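Long-range contacts in acyl-coenzyme A oxidase 3 (Yarrowia lipolytica, PDB 5YS9), which oxidizes acyl-CoA thioesters of different chain lengths to (2E)-enoyl-CoA with FAD and molecular oxygen, releasing hydrogen peroxide in peroxisomal fatty acid beta-oxidation: residues 195-199 / 262-266; 78-82 / 249-253; 203-207 / 246-250; 423-427 / 441-445; 72-76 / 437-441. One frame throughout, in Å; residues are numbered along the deposited sequence.

Contact 1 of 5, residues 195-199 / 262-266; sequences GATKW and GWIQF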
# COMPACT_ATOMS: atom_id res chain seq x y z
N GLY A 195 -20.96 22.37 -2.34
CA GLY A 195 -20.59 21.34 -1.40
C GLY A 195 -21.47 20.11 -1.51
O GLY A 195 -21.04 19.01 -1.23
N ALA A 196 -22.71 20.31 -1.89
CA ALA A 196 -23.66 19.22 -1.98
C ALA A 196 -23.69 18.63 -3.37
O ALA A 196 -24.58 17.89 -3.72
CB ALA A 196 -25.05 19.67 -1.56
N THR A 197 -22.71 18.99 -4.18
CA THR A 197 -22.59 18.42 -5.50
C THR A 197 -22.39 16.92 -5.35
O THR A 197 -21.54 16.48 -4.61
CB THR A 197 -21.36 19.00 -6.24
OG1 THR A 197 -21.55 20.39 -6.46
CG2 THR A 197 -21.15 18.33 -7.56
N LYS A 198 -23.16 16.14 -6.09
CA LYS A 198 -22.96 14.72 -6.16
C LYS A 198 -21.52 14.46 -6.68
O LYS A 198 -20.97 15.28 -7.49
CB LYS A 198 -23.99 14.01 -7.02
CG LYS A 198 -25.42 14.12 -6.57
CD LYS A 198 -25.62 13.60 -5.15
CE LYS A 198 -27.09 13.45 -4.76
NZ LYS A 198 -27.27 13.04 -3.33
N TRP A 199 -20.92 13.39 -6.14
CA TRP A 199 -19.51 13.14 -6.31
C TRP A 199 -19.24 11.67 -6.32
O TRP A 199 -19.90 10.92 -5.63
CB TRP A 199 -18.69 13.81 -5.18
CG TRP A 199 -17.30 14.21 -5.68
CD1 TRP A 199 -16.15 13.48 -5.57
CD2 TRP A 199 -16.95 15.38 -6.42
NE1 TRP A 199 -15.10 14.13 -6.20
CE2 TRP A 199 -15.56 15.31 -6.71
CE3 TRP A 199 -17.66 16.49 -6.86
CZ2 TRP A 199 -14.88 16.33 -7.39
CZ3 TRP A 199 -16.96 17.50 -7.57
CH2 TRP A 199 -15.61 17.41 -7.81
N GLY A 262 -18.44 10.78 -12.23
CA GLY A 262 -18.73 12.13 -12.54
C GLY A 262 -19.34 12.79 -11.34
O GLY A 262 -19.81 12.10 -10.44
N TRP A 263 -19.29 14.13 -11.36
CA TRP A 263 -20.01 14.98 -10.42
C TRP A 263 -21.31 15.40 -11.05
O TRP A 263 -21.37 15.50 -12.25
CB TRP A 263 -19.23 16.25 -10.07
CG TRP A 263 -18.81 17.12 -11.20
CD1 TRP A 263 -17.64 17.04 -11.85
CD2 TRP A 263 -19.52 18.21 -11.80
NE1 TRP A 263 -17.56 17.98 -12.82
CE2 TRP A 263 -18.69 18.73 -12.81
CE3 TRP A 263 -20.76 18.80 -11.57
CZ2 TRP A 263 -19.05 19.82 -13.61
CZ3 TRP A 263 -21.14 19.91 -12.37
CH2 TRP A 263 -20.28 20.40 -13.36
N ILE A 264 -22.34 15.64 -10.24
CA ILE A 264 -23.61 16.15 -10.72
C ILE A 264 -24.13 17.28 -9.81
O ILE A 264 -24.12 17.17 -8.59
CB ILE A 264 -24.72 15.07 -10.79
CG1 ILE A 264 -24.16 13.71 -11.27
CG2 ILE A 264 -25.88 15.54 -11.68
CD1 ILE A 264 -25.17 12.57 -11.19
N GLN A 265 -24.62 18.35 -10.43
CA GLN A 265 -25.43 19.35 -9.79
C GLN A 265 -26.81 19.39 -10.44
O GLN A 265 -26.92 19.31 -11.67
CB GLN A 265 -24.78 20.69 -9.94
CG GLN A 265 -23.33 20.71 -9.45
CD GLN A 265 -22.76 22.07 -9.51
OE1 GLN A 265 -23.20 22.85 -10.30
NE2 GLN A 265 -21.82 22.37 -8.66
N PHE A 266 -27.84 19.53 -9.58
CA PHE A 266 -29.25 19.74 -9.97
C PHE A 266 -29.67 21.13 -9.57
O PHE A 266 -29.50 21.52 -8.43
CB PHE A 266 -30.15 18.78 -9.20
CG PHE A 266 -29.75 17.36 -9.30
CD1 PHE A 266 -28.81 16.82 -8.40
CD2 PHE A 266 -30.32 16.53 -10.24
CE1 PHE A 266 -28.43 15.49 -8.49
CE2 PHE A 266 -29.94 15.19 -10.33
CZ PHE A 266 -28.98 14.68 -9.47

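Contact 2 of 5, residues 78-82 / 249-253; sequences KEQLR and DIGKK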
# COMPACT_ATOMS: atom_id res chain seq x y z
N LYS A 78 -5.78 6.15 -19.87
CA LYS A 78 -7.14 6.24 -19.38
C LYS A 78 -8.21 6.34 -20.47
O LYS A 78 -9.22 5.75 -20.29
CB LYS A 78 -7.30 7.33 -18.31
CG LYS A 78 -8.22 8.51 -18.57
CD LYS A 78 -8.96 8.99 -17.30
CE LYS A 78 -9.22 10.50 -17.26
NZ LYS A 78 -10.39 10.97 -18.06
N GLU A 79 -7.96 6.97 -21.60
CA GLU A 79 -8.99 7.16 -22.64
C GLU A 79 -9.35 5.83 -23.28
O GLU A 79 -10.49 5.65 -23.71
CB GLU A 79 -8.55 8.12 -23.76
CG GLU A 79 -8.24 9.57 -23.36
CD GLU A 79 -6.96 9.76 -22.49
OE1 GLU A 79 -6.02 8.91 -22.54
OE2 GLU A 79 -6.90 10.77 -21.73
N GLN A 80 -8.41 4.90 -23.30
CA GLN A 80 -8.59 3.60 -23.92
C GLN A 80 -9.27 2.65 -22.96
O GLN A 80 -10.14 1.85 -23.35
CB GLN A 80 -7.24 3.07 -24.40
CG GLN A 80 -7.39 2.12 -25.56
CD GLN A 80 -6.09 1.40 -25.96
OE1 GLN A 80 -4.98 1.94 -25.84
NE2 GLN A 80 -6.26 0.17 -26.49
N LEU A 81 -8.90 2.75 -21.70
CA LEU A 81 -9.64 2.07 -20.63
C LEU A 81 -11.14 2.47 -20.60
O LEU A 81 -12.04 1.60 -20.47
CB LEU A 81 -9.02 2.37 -19.28
CG LEU A 81 -8.06 1.43 -18.50
CD1 LEU A 81 -7.53 0.20 -19.21
CD2 LEU A 81 -6.93 2.25 -17.88
N ARG A 82 -11.39 3.76 -20.71
CA ARG A 82 -12.75 4.28 -20.82
C ARG A 82 -13.46 3.67 -22.05
O ARG A 82 -14.59 3.20 -21.94
CB ARG A 82 -12.73 5.81 -20.94
CG ARG A 82 -12.31 6.57 -19.71
CD ARG A 82 -13.41 6.48 -18.67
NE ARG A 82 -13.09 7.24 -17.48
CZ ARG A 82 -13.45 8.49 -17.25
NH1 ARG A 82 -13.07 9.06 -16.13
NH2 ARG A 82 -14.17 9.19 -18.11
N ASP A 249 -16.82 14.92 -15.90
CA ASP A 249 -15.90 13.89 -15.51
C ASP A 249 -15.01 14.35 -14.38
O ASP A 249 -14.41 15.40 -14.43
CB ASP A 249 -15.05 13.53 -16.73
CG ASP A 249 -14.19 12.32 -16.53
OD1 ASP A 249 -13.89 11.94 -15.40
OD2 ASP A 249 -13.79 11.75 -17.54
N ILE A 250 -14.95 13.54 -13.34
CA ILE A 250 -14.09 13.80 -12.20
C ILE A 250 -12.62 13.64 -12.52
O ILE A 250 -11.78 14.21 -11.88
CB ILE A 250 -14.54 13.04 -10.96
CG1 ILE A 250 -15.89 13.60 -10.52
CG2 ILE A 250 -13.52 13.18 -9.85
CD1 ILE A 250 -16.44 13.00 -9.27
N GLY A 251 -12.32 12.86 -13.55
CA GLY A 251 -10.95 12.74 -13.99
C GLY A 251 -10.14 11.62 -13.39
O GLY A 251 -10.67 10.61 -13.00
N LYS A 252 -8.84 11.81 -13.38
CA LYS A 252 -7.92 10.76 -13.01
C LYS A 252 -8.12 10.28 -11.59
O LYS A 252 -8.18 11.07 -10.67
CB LYS A 252 -6.48 11.25 -13.19
CG LYS A 252 -5.40 10.23 -12.92
CD LYS A 252 -5.22 9.32 -14.10
CE LYS A 252 -4.09 8.35 -13.88
NZ LYS A 252 -4.44 7.28 -12.93
N LYS A 253 -8.19 8.97 -11.44
CA LYS A 253 -8.20 8.31 -10.13
C LYS A 253 -6.93 7.50 -9.87
O LYS A 253 -6.16 7.19 -10.78
CB LYS A 253 -9.41 7.40 -10.02
CG LYS A 253 -10.70 8.13 -10.28
CD LYS A 253 -11.90 7.29 -9.95
CE LYS A 253 -12.06 6.08 -10.84
NZ LYS A 253 -12.41 6.36 -12.26
O HOH W 1 -10.88 8.07 -13.85

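Contact 3 of 5, residues 203-207 / 246-250; sequences GAAHS and ALGDI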
# COMPACT_ATOMS: atom_id res chain seq x y z
N GLY A 203 -20.37 6.16 -13.94
CA GLY A 203 -21.29 6.19 -15.09
C GLY A 203 -21.87 7.55 -15.43
O GLY A 203 -22.37 7.76 -16.54
N ALA A 204 -21.86 8.47 -14.47
CA ALA A 204 -22.49 9.78 -14.67
C ALA A 204 -21.75 10.65 -15.64
O ALA A 204 -22.35 11.48 -16.31
CB ALA A 204 -22.66 10.52 -13.35
N ALA A 205 -20.43 10.50 -15.70
CA ALA A 205 -19.63 11.49 -16.42
C ALA A 205 -19.97 11.38 -17.89
O ALA A 205 -20.36 12.33 -18.49
CB ALA A 205 -18.16 11.30 -16.17
N HIS A 206 -19.95 10.19 -18.41
CA HIS A 206 -20.17 9.99 -19.83
C HIS A 206 -21.25 8.99 -20.22
O HIS A 206 -21.58 8.92 -21.39
CB HIS A 206 -18.86 9.53 -20.48
CG HIS A 206 -17.82 10.60 -20.61
ND1 HIS A 206 -18.14 11.93 -20.78
CD2 HIS A 206 -16.47 10.52 -20.67
CE1 HIS A 206 -17.02 12.64 -20.87
NE2 HIS A 206 -16.00 11.80 -20.82
N SER A 207 -21.78 8.20 -19.29
CA SER A 207 -22.60 7.04 -19.70
C SER A 207 -24.07 7.15 -19.41
O SER A 207 -24.89 6.74 -20.23
CB SER A 207 -22.05 5.76 -19.07
OG SER A 207 -20.65 5.88 -18.92
N ALA A 246 -26.23 19.70 -14.36
CA ALA A 246 -24.86 19.92 -14.68
C ALA A 246 -24.11 18.68 -14.23
O ALA A 246 -24.35 18.15 -13.14
CB ALA A 246 -24.36 21.15 -13.97
N LEU A 247 -23.20 18.21 -15.06
CA LEU A 247 -22.30 17.15 -14.66
C LEU A 247 -21.03 17.13 -15.52
O LEU A 247 -20.95 17.81 -16.54
CB LEU A 247 -23.04 15.82 -14.76
CG LEU A 247 -23.52 15.41 -16.14
CD1 LEU A 247 -22.42 14.90 -17.04
CD2 LEU A 247 -24.58 14.34 -15.86
N GLY A 248 -20.02 16.45 -15.01
CA GLY A 248 -18.72 16.38 -15.64
C GLY A 248 -17.88 15.22 -15.17
O GLY A 248 -18.17 14.63 -14.16
N ASP A 249 -16.82 14.92 -15.90
CA ASP A 249 -15.90 13.89 -15.51
C ASP A 249 -15.01 14.35 -14.38
O ASP A 249 -14.41 15.40 -14.43
CB ASP A 249 -15.05 13.53 -16.73
CG ASP A 249 -14.19 12.32 -16.53
OD1 ASP A 249 -13.89 11.94 -15.40
OD2 ASP A 249 -13.79 11.75 -17.54
N ILE A 250 -14.95 13.54 -13.34
CA ILE A 250 -14.09 13.80 -12.20
C ILE A 250 -12.62 13.64 -12.52
O ILE A 250 -11.78 14.21 -11.88
CB ILE A 250 -14.54 13.04 -10.96
CG1 ILE A 250 -15.89 13.60 -10.52
CG2 ILE A 250 -13.52 13.18 -9.85
CD1 ILE A 250 -16.44 13.00 -9.27

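Contact 4 of 5, residues 423-427 / 441-445; sequences IDQCR and FGQAY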
# COMPACT_ATOMS: atom_id res chain seq x y z
N ILE A 423 -1.55 -8.10 -1.64
CA ILE A 423 -1.10 -7.55 -2.91
C ILE A 423 0.25 -6.85 -2.67
O ILE A 423 1.24 -7.15 -3.37
CB ILE A 423 -2.10 -6.58 -3.55
CG1 ILE A 423 -3.42 -7.30 -3.93
CG2 ILE A 423 -1.53 -5.96 -4.82
CD1 ILE A 423 -4.61 -6.35 -4.12
N ASP A 424 0.30 -5.99 -1.65
CA ASP A 424 1.48 -5.22 -1.39
C ASP A 424 2.66 -6.08 -0.98
O ASP A 424 3.75 -5.89 -1.49
CB ASP A 424 1.23 -4.17 -0.31
CG ASP A 424 2.33 -3.14 -0.27
OD1 ASP A 424 2.39 -2.35 -1.21
OD2 ASP A 424 3.16 -3.14 0.65
N GLN A 425 2.44 -7.00 -0.06
CA GLN A 425 3.46 -7.95 0.41
C GLN A 425 3.95 -8.89 -0.66
O GLN A 425 5.14 -9.12 -0.76
CB GLN A 425 2.92 -8.81 1.56
CG GLN A 425 2.90 -8.10 2.90
CD GLN A 425 4.28 -7.97 3.50
OE1 GLN A 425 4.56 -7.00 4.17
NE2 GLN A 425 5.15 -8.97 3.26
N CYS A 426 3.04 -9.41 -1.46
CA CYS A 426 3.41 -10.30 -2.53
C CYS A 426 4.29 -9.58 -3.52
O CYS A 426 5.20 -10.16 -4.08
CB CYS A 426 2.18 -10.90 -3.20
SG CYS A 426 1.46 -12.25 -2.26
N ARG A 427 4.02 -8.30 -3.73
CA ARG A 427 4.86 -7.53 -4.61
C ARG A 427 6.27 -7.42 -4.08
O ARG A 427 7.22 -7.60 -4.81
CB ARG A 427 4.26 -6.15 -4.86
CG ARG A 427 5.23 -5.14 -5.45
CD ARG A 427 4.65 -3.75 -5.54
NE ARG A 427 4.50 -3.07 -4.26
CZ ARG A 427 5.50 -2.75 -3.45
NH1 ARG A 427 5.26 -2.13 -2.32
NH2 ARG A 427 6.73 -3.05 -3.76
N PHE A 441 0.97 -6.33 -9.82
CA PHE A 441 0.89 -5.76 -8.47
C PHE A 441 0.45 -4.29 -8.44
O PHE A 441 -0.43 -3.93 -7.67
CB PHE A 441 2.22 -5.91 -7.75
CG PHE A 441 2.71 -7.34 -7.64
CD1 PHE A 441 2.14 -8.21 -6.72
CD2 PHE A 441 3.76 -7.80 -8.43
CE1 PHE A 441 2.57 -9.51 -6.63
CE2 PHE A 441 4.22 -9.11 -8.32
CZ PHE A 441 3.62 -9.95 -7.41
N GLY A 442 1.04 -3.45 -9.27
CA GLY A 442 0.85 -1.98 -9.24
C GLY A 442 -0.59 -1.65 -9.53
O GLY A 442 -1.28 -0.98 -8.71
N GLN A 443 -1.08 -2.17 -10.65
CA GLN A 443 -2.44 -1.90 -11.10
C GLN A 443 -3.51 -2.54 -10.16
O GLN A 443 -4.50 -1.89 -9.72
CB GLN A 443 -2.67 -2.30 -12.58
CG GLN A 443 -3.82 -1.52 -13.22
CD GLN A 443 -3.72 0.06 -13.08
OE1 GLN A 443 -4.46 0.65 -12.27
NE2 GLN A 443 -2.86 0.71 -13.87
N ALA A 444 -3.31 -3.80 -9.83
CA ALA A 444 -4.17 -4.43 -8.86
C ALA A 444 -4.24 -3.65 -7.50
O ALA A 444 -5.31 -3.46 -6.95
CB ALA A 444 -3.68 -5.83 -8.65
N TYR A 445 -3.12 -3.20 -6.98
CA TYR A 445 -3.16 -2.48 -5.72
C TYR A 445 -3.95 -1.17 -5.79
O TYR A 445 -4.77 -0.87 -4.95
CB TYR A 445 -1.75 -2.23 -5.22
CG TYR A 445 -1.72 -1.63 -3.86
CD1 TYR A 445 -1.86 -2.41 -2.73
CD2 TYR A 445 -1.62 -0.27 -3.70
CE1 TYR A 445 -1.86 -1.85 -1.48
CE2 TYR A 445 -1.62 0.30 -2.45
CZ TYR A 445 -1.76 -0.50 -1.35
OH TYR A 445 -1.77 0.07 -0.11

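Contact 5 of 5, residues 72-76 / 437-441; sequences GDYDM and GYNGF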
# COMPACT_ATOMS: atom_id res chain seq x y z
N GLY A 72 -3.00 -6.81 -22.65
CA GLY A 72 -2.36 -5.52 -22.94
C GLY A 72 -2.89 -4.34 -22.17
O GLY A 72 -2.59 -3.20 -22.50
N ASP A 73 -3.64 -4.60 -21.10
CA ASP A 73 -4.25 -3.53 -20.32
C ASP A 73 -3.22 -2.72 -19.50
O ASP A 73 -3.49 -1.58 -19.14
CB ASP A 73 -5.36 -4.08 -19.40
CG ASP A 73 -6.60 -4.59 -20.15
OD1 ASP A 73 -6.62 -4.65 -21.38
OD2 ASP A 73 -7.57 -4.96 -19.48
N TYR A 74 -2.03 -3.27 -19.21
CA TYR A 74 -1.11 -2.51 -18.37
C TYR A 74 -0.59 -1.22 -19.06
O TYR A 74 -0.27 -0.25 -18.40
CB TYR A 74 0.02 -3.37 -17.80
CG TYR A 74 -0.43 -4.57 -16.96
CD1 TYR A 74 -1.09 -4.42 -15.70
CD2 TYR A 74 -0.21 -5.86 -17.42
CE1 TYR A 74 -1.49 -5.54 -14.95
CE2 TYR A 74 -0.63 -7.00 -16.70
CZ TYR A 74 -1.26 -6.83 -15.47
OH TYR A 74 -1.58 -7.97 -14.81
N ASP A 75 -0.56 -1.22 -20.39
CA ASP A 75 -0.00 -0.15 -21.17
C ASP A 75 -1.06 0.84 -21.62
O ASP A 75 -0.74 1.81 -22.34
CB ASP A 75 0.68 -0.71 -22.42
CG ASP A 75 1.90 -1.59 -22.12
OD1 ASP A 75 2.90 -1.01 -21.66
OD2 ASP A 75 1.87 -2.84 -22.36
N MET A 76 -2.31 0.61 -21.24
CA MET A 76 -3.43 1.41 -21.76
C MET A 76 -3.55 2.70 -20.99
O MET A 76 -3.70 2.63 -19.77
CB MET A 76 -4.78 0.68 -21.60
CG MET A 76 -5.07 -0.35 -22.64
SD MET A 76 -6.79 -0.86 -22.51
CE MET A 76 -6.73 -2.31 -23.55
N GLY A 437 5.07 -3.37 -14.16
CA GLY A 437 3.63 -3.30 -14.42
C GLY A 437 3.01 -4.62 -14.94
O GLY A 437 1.84 -4.90 -14.67
N TYR A 438 3.77 -5.40 -15.69
CA TYR A 438 3.26 -6.65 -16.30
C TYR A 438 3.01 -7.76 -15.26
O TYR A 438 2.26 -8.67 -15.52
CB TYR A 438 4.19 -7.14 -17.47
CG TYR A 438 4.39 -6.02 -18.45
CD1 TYR A 438 3.29 -5.46 -19.13
CD2 TYR A 438 5.66 -5.44 -18.65
CE1 TYR A 438 3.45 -4.37 -19.98
CE2 TYR A 438 5.82 -4.36 -19.51
CZ TYR A 438 4.71 -3.84 -20.16
OH TYR A 438 4.86 -2.77 -21.00
N ASN A 439 3.65 -7.67 -14.10
CA ASN A 439 3.36 -8.62 -13.07
C ASN A 439 2.15 -8.25 -12.19
O ASN A 439 1.84 -8.96 -11.28
CB ASN A 439 4.61 -8.92 -12.29
CG ASN A 439 5.63 -9.64 -13.14
OD1 ASN A 439 5.29 -10.63 -13.80
ND2 ASN A 439 6.87 -9.13 -13.19
N GLY A 440 1.47 -7.13 -12.50
CA GLY A 440 0.12 -6.84 -12.04
C GLY A 440 -0.03 -6.19 -10.68
O GLY A 440 -1.05 -5.55 -10.42
N PHE A 441 0.97 -6.33 -9.82
CA PHE A 441 0.89 -5.76 -8.47
C PHE A 441 0.45 -4.29 -8.44
O PHE A 441 -0.43 -3.93 -7.67
CB PHE A 441 2.22 -5.91 -7.75
CG PHE A 441 2.71 -7.34 -7.64
CD1 PHE A 441 2.14 -8.21 -6.72
CD2 PHE A 441 3.76 -7.80 -8.43
CE1 PHE A 441 2.57 -9.51 -6.63
CE2 PHE A 441 4.22 -9.11 -8.32
CZ PHE A 441 3.62 -9.95 -7.41

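Contact 1 of 5, residues 195-199 / 262-266
Thr-197 and Gln-265 face each other at one end of an antiparallel strand pair, strand 198-201 against strand 262-272, in the beta domain that acyl-CoA oxidases share with acyl-CoA dehydrogenases. The amide NE2 of Gln-265 donates to Thr-197 OG1 at 3.0 Å (N-H...O 157°), with the hydroxyl lying close to the amide plane. Beyond CG the glutamine is extended, which carries NE2 across while Gln-265 CG passes 3.7 Å from Thr-197 CG2. The hydroxyl also bonds to Thr-194 O; with an alanine at the glutamine position it would probably keep that partner but lose its amide donor, and the threonine methyl would lose part of its cover. Next along the strands, Lys-198 and Ile-264 form a hydrogen-bonded pair: Lys-198 N to Ile-264 O is 2.9 Å, and Ile-264 N returns to Lys-198 O at 3.1 Å. Beyond this pair, Trp-199 and Trp-263 lie with planes 20° apart but slid so far that the rings scarcely overlap; Trp-263 CB instead rests 3.6 Å from Trp-199 CE3. His-433 and Tyr-659 of the second subunit meet the Trp-199 ring. A bend at chi2 (-58°) turns the Lys-198 chain beyond CG away to Glu-164 and the carbonyl oxygens of Met-162 and Phe-214. Lys-198 CG itself, placed by chi1, lies at the edge of the Phe-266 ring, 3.8 Å from Phe-266 CE1.

Contact 2 of 5, residues 78-82 / 249-253
A salt-bridge network built on an Asx turn joins Lys-78 and Arg-82, on the first turns of helix 78-92, to Asp-249 at the end of strand 245-249; it ties the N-terminal helical part of the enzyme to its beta domain. Arg-82 grips the carboxylate end-on with both terminal nitrogens. NH1 of Arg-82 meets OD1 of Asp-249 at 3.1 Å along an almost straight bond (176°), in the guanidinium plane and on the syn side of the oxygen. NH2 of Arg-82 reaches OD2 of Asp-249 at 2.7 Å, but from above the carboxylate plane; the two flat groups are turned 29° apart. Lys-78 NZ makes a longer, weak ion pair of 3.5 Å with the same Asp-249 OD2 and sits over the rim of one guanidinium face. Arg-82 NE donates to Asp-257 O. Within the turn, Gly-251 N donates to Asp-249 OD1 at 2.6 Å, so this oxygen serves both the arginine and the backbone. A water lies 2.7 Å from Gly-251 O and accepts from Lys-253 NZ at 2.8 Å, with a weaker link to Arg-82 NH1. Exchanging Asp-249 for an alanine would probably leave Arg-82 and Lys-78 without their shared anion and the Gly-251 amide without the acceptor that closes the turn. With two positive groups and a backbone N-H converging on it, the carboxylate is likely to be held firmly in its ionised form.

Contact 3 of 5, residues 203-207 / 246-250
The Asp-249 carboxylate, gripped by Gly-251 N at OD1 and by Arg-82 at both oxygens, stands on a backbone that Ala-205 touches directly: Ala-205 CB lies 3.5 Å from Asp-249 CA and 3.9 Å from Asp-249 CB. Of the loop residues, Ala-205 has the most surface covered by the strand. The His-206 imidazole merely packs near this carboxylate, with the two planes almost perpendicular at 86°. This is how the loop after strand 198-201 settles against strand 245-249 in the mixed sheet of the beta domain: by close contact of small and apolar groups, the carbonyls of Ala-204 and Ala-205 being served by the two terminal nitrogens of Arg-234. Both methyls of Leu-247 press on the first of these carbonyls, CD1 at 3.5 Å and CD2 at 3.7 Å from Ala-204 O. Leu-247 CD1 also touches the second, 3.6 Å from Ala-205 O. The leucine reaches both oxygens because its CG stands between the backbone N and the carbonyl carbon (chi1 63°), from where the branch is carried onto the loop. Asp-260 OD2 holds the loop through the backbone N of His-206 and Ser-207 OG. Within the loop, Ser-207 N closes onto Gly-203 O at 2.8 Å.

Contact 4 of 5, residues 423-427 / 441-445
Phe-441 gives up the most surface here, its ring lying flat against the backbone of the facing helix at Arg-427. The CA of Arg-427 stands 3.5 Å from the ring centroid, 13° off the normal, a CH-pi contact over the face, and Arg-427 CB comes within 3.4 Å of Phe-441 CG. At the rim, Phe-441 CE1 touches Cys-426 CB at 3.7 Å. Ile-423, one turn earlier, turns its CG2 branch toward the second helix: CG2 of Ile-423 is 3.8 Å from Tyr-445 CB and 4.4 Å from Ala-444 CB. The two segments form an antiparallel helix pair, axes 9.7 Å apart at 170°, in which the end of helix 391-428 returns through the connecting loop as helix 441-448 within the alpha-helical C-alpha1 domain. The Tyr-445 ring takes Ile-423 CG2 at its edge. Tyr-445 CE1 lies 4.0 Å from Asp-424 CB. With CG of Tyr-445 anti to the backbone N (chi1 -174°), the ring is carried past Asp-424 toward the subunit interface, where its hydroxyl bonds Asp-424 OD1 of the second subunit and its ring meets the Tyr-445 ring there. In each subunit Asp-424 OD1 accepts from Arg-427 NH1 of the same chain at 3.1 Å.

Contact 5 of 5, residues 72-76 / 437-441
Tyr-74 and Tyr-438 meet where the loop before helix 78-92 reaches the 3-10 turn that leads into helix 441-448, joining the N-terminal region to the C-alpha1 domain. Contact over a ring face comes first: the carbonyl oxygen of Gly-437 stands 3.1 Å above the centre of the Tyr-74 ring, while the same oxygen accepts Gly-440 N at 3.1 Å and so closes the 3-10 turn. Apolar contact follows, Tyr-74 CD2 lying 3.9 Å from Tyr-438 CD1. The direct polar link is a single hydrogen bond, Tyr-438 OH donating to Asp-75 OD1 at 2.7 Å on the syn side of that oxygen. CG of Asp-75 lies anti to its carbonyl carbon (chi1 -65°), and this brings the carboxylate to the edge of the Tyr-438 ring, planes 49° apart. The other carboxylate oxygen is held by Gln-666. Tyr-438 OH in turn accepts from Lys-252 N of the second subunit, which extends this polar cluster across the dimer interface. Gly-440, the N-cap of helix 441-448, has a positive phi (85°) and leaves no room for a side chain: its CA already lies 3.4 Å from Tyr-74 OH, the hydroxyl that bonds Asn-645 O.

In the fold
All five contacts are largely buried and all touch the second subunit, but their chemistry follows their place. Contact 4 lies nearest the middle of the chain, about 14 Å from its centre, and is apolar helix packing; contact 5 shares Phe-441 with it and adds polar links at the loop leading into the same helix. Contacts 1 and 3, centres about 10 Å apart, both reach one sheet: backbone bonds dominate the first, while the second sets a loop against a strand by close apolar contact. Contact 2 shares Asp-249 with contact 3 and alone has salt bridges across its segments. Contacts 2 and 5 both tie the N-terminal region to another part of the fold, contact 5 by a tyrosine-aspartate bond and ring contacts.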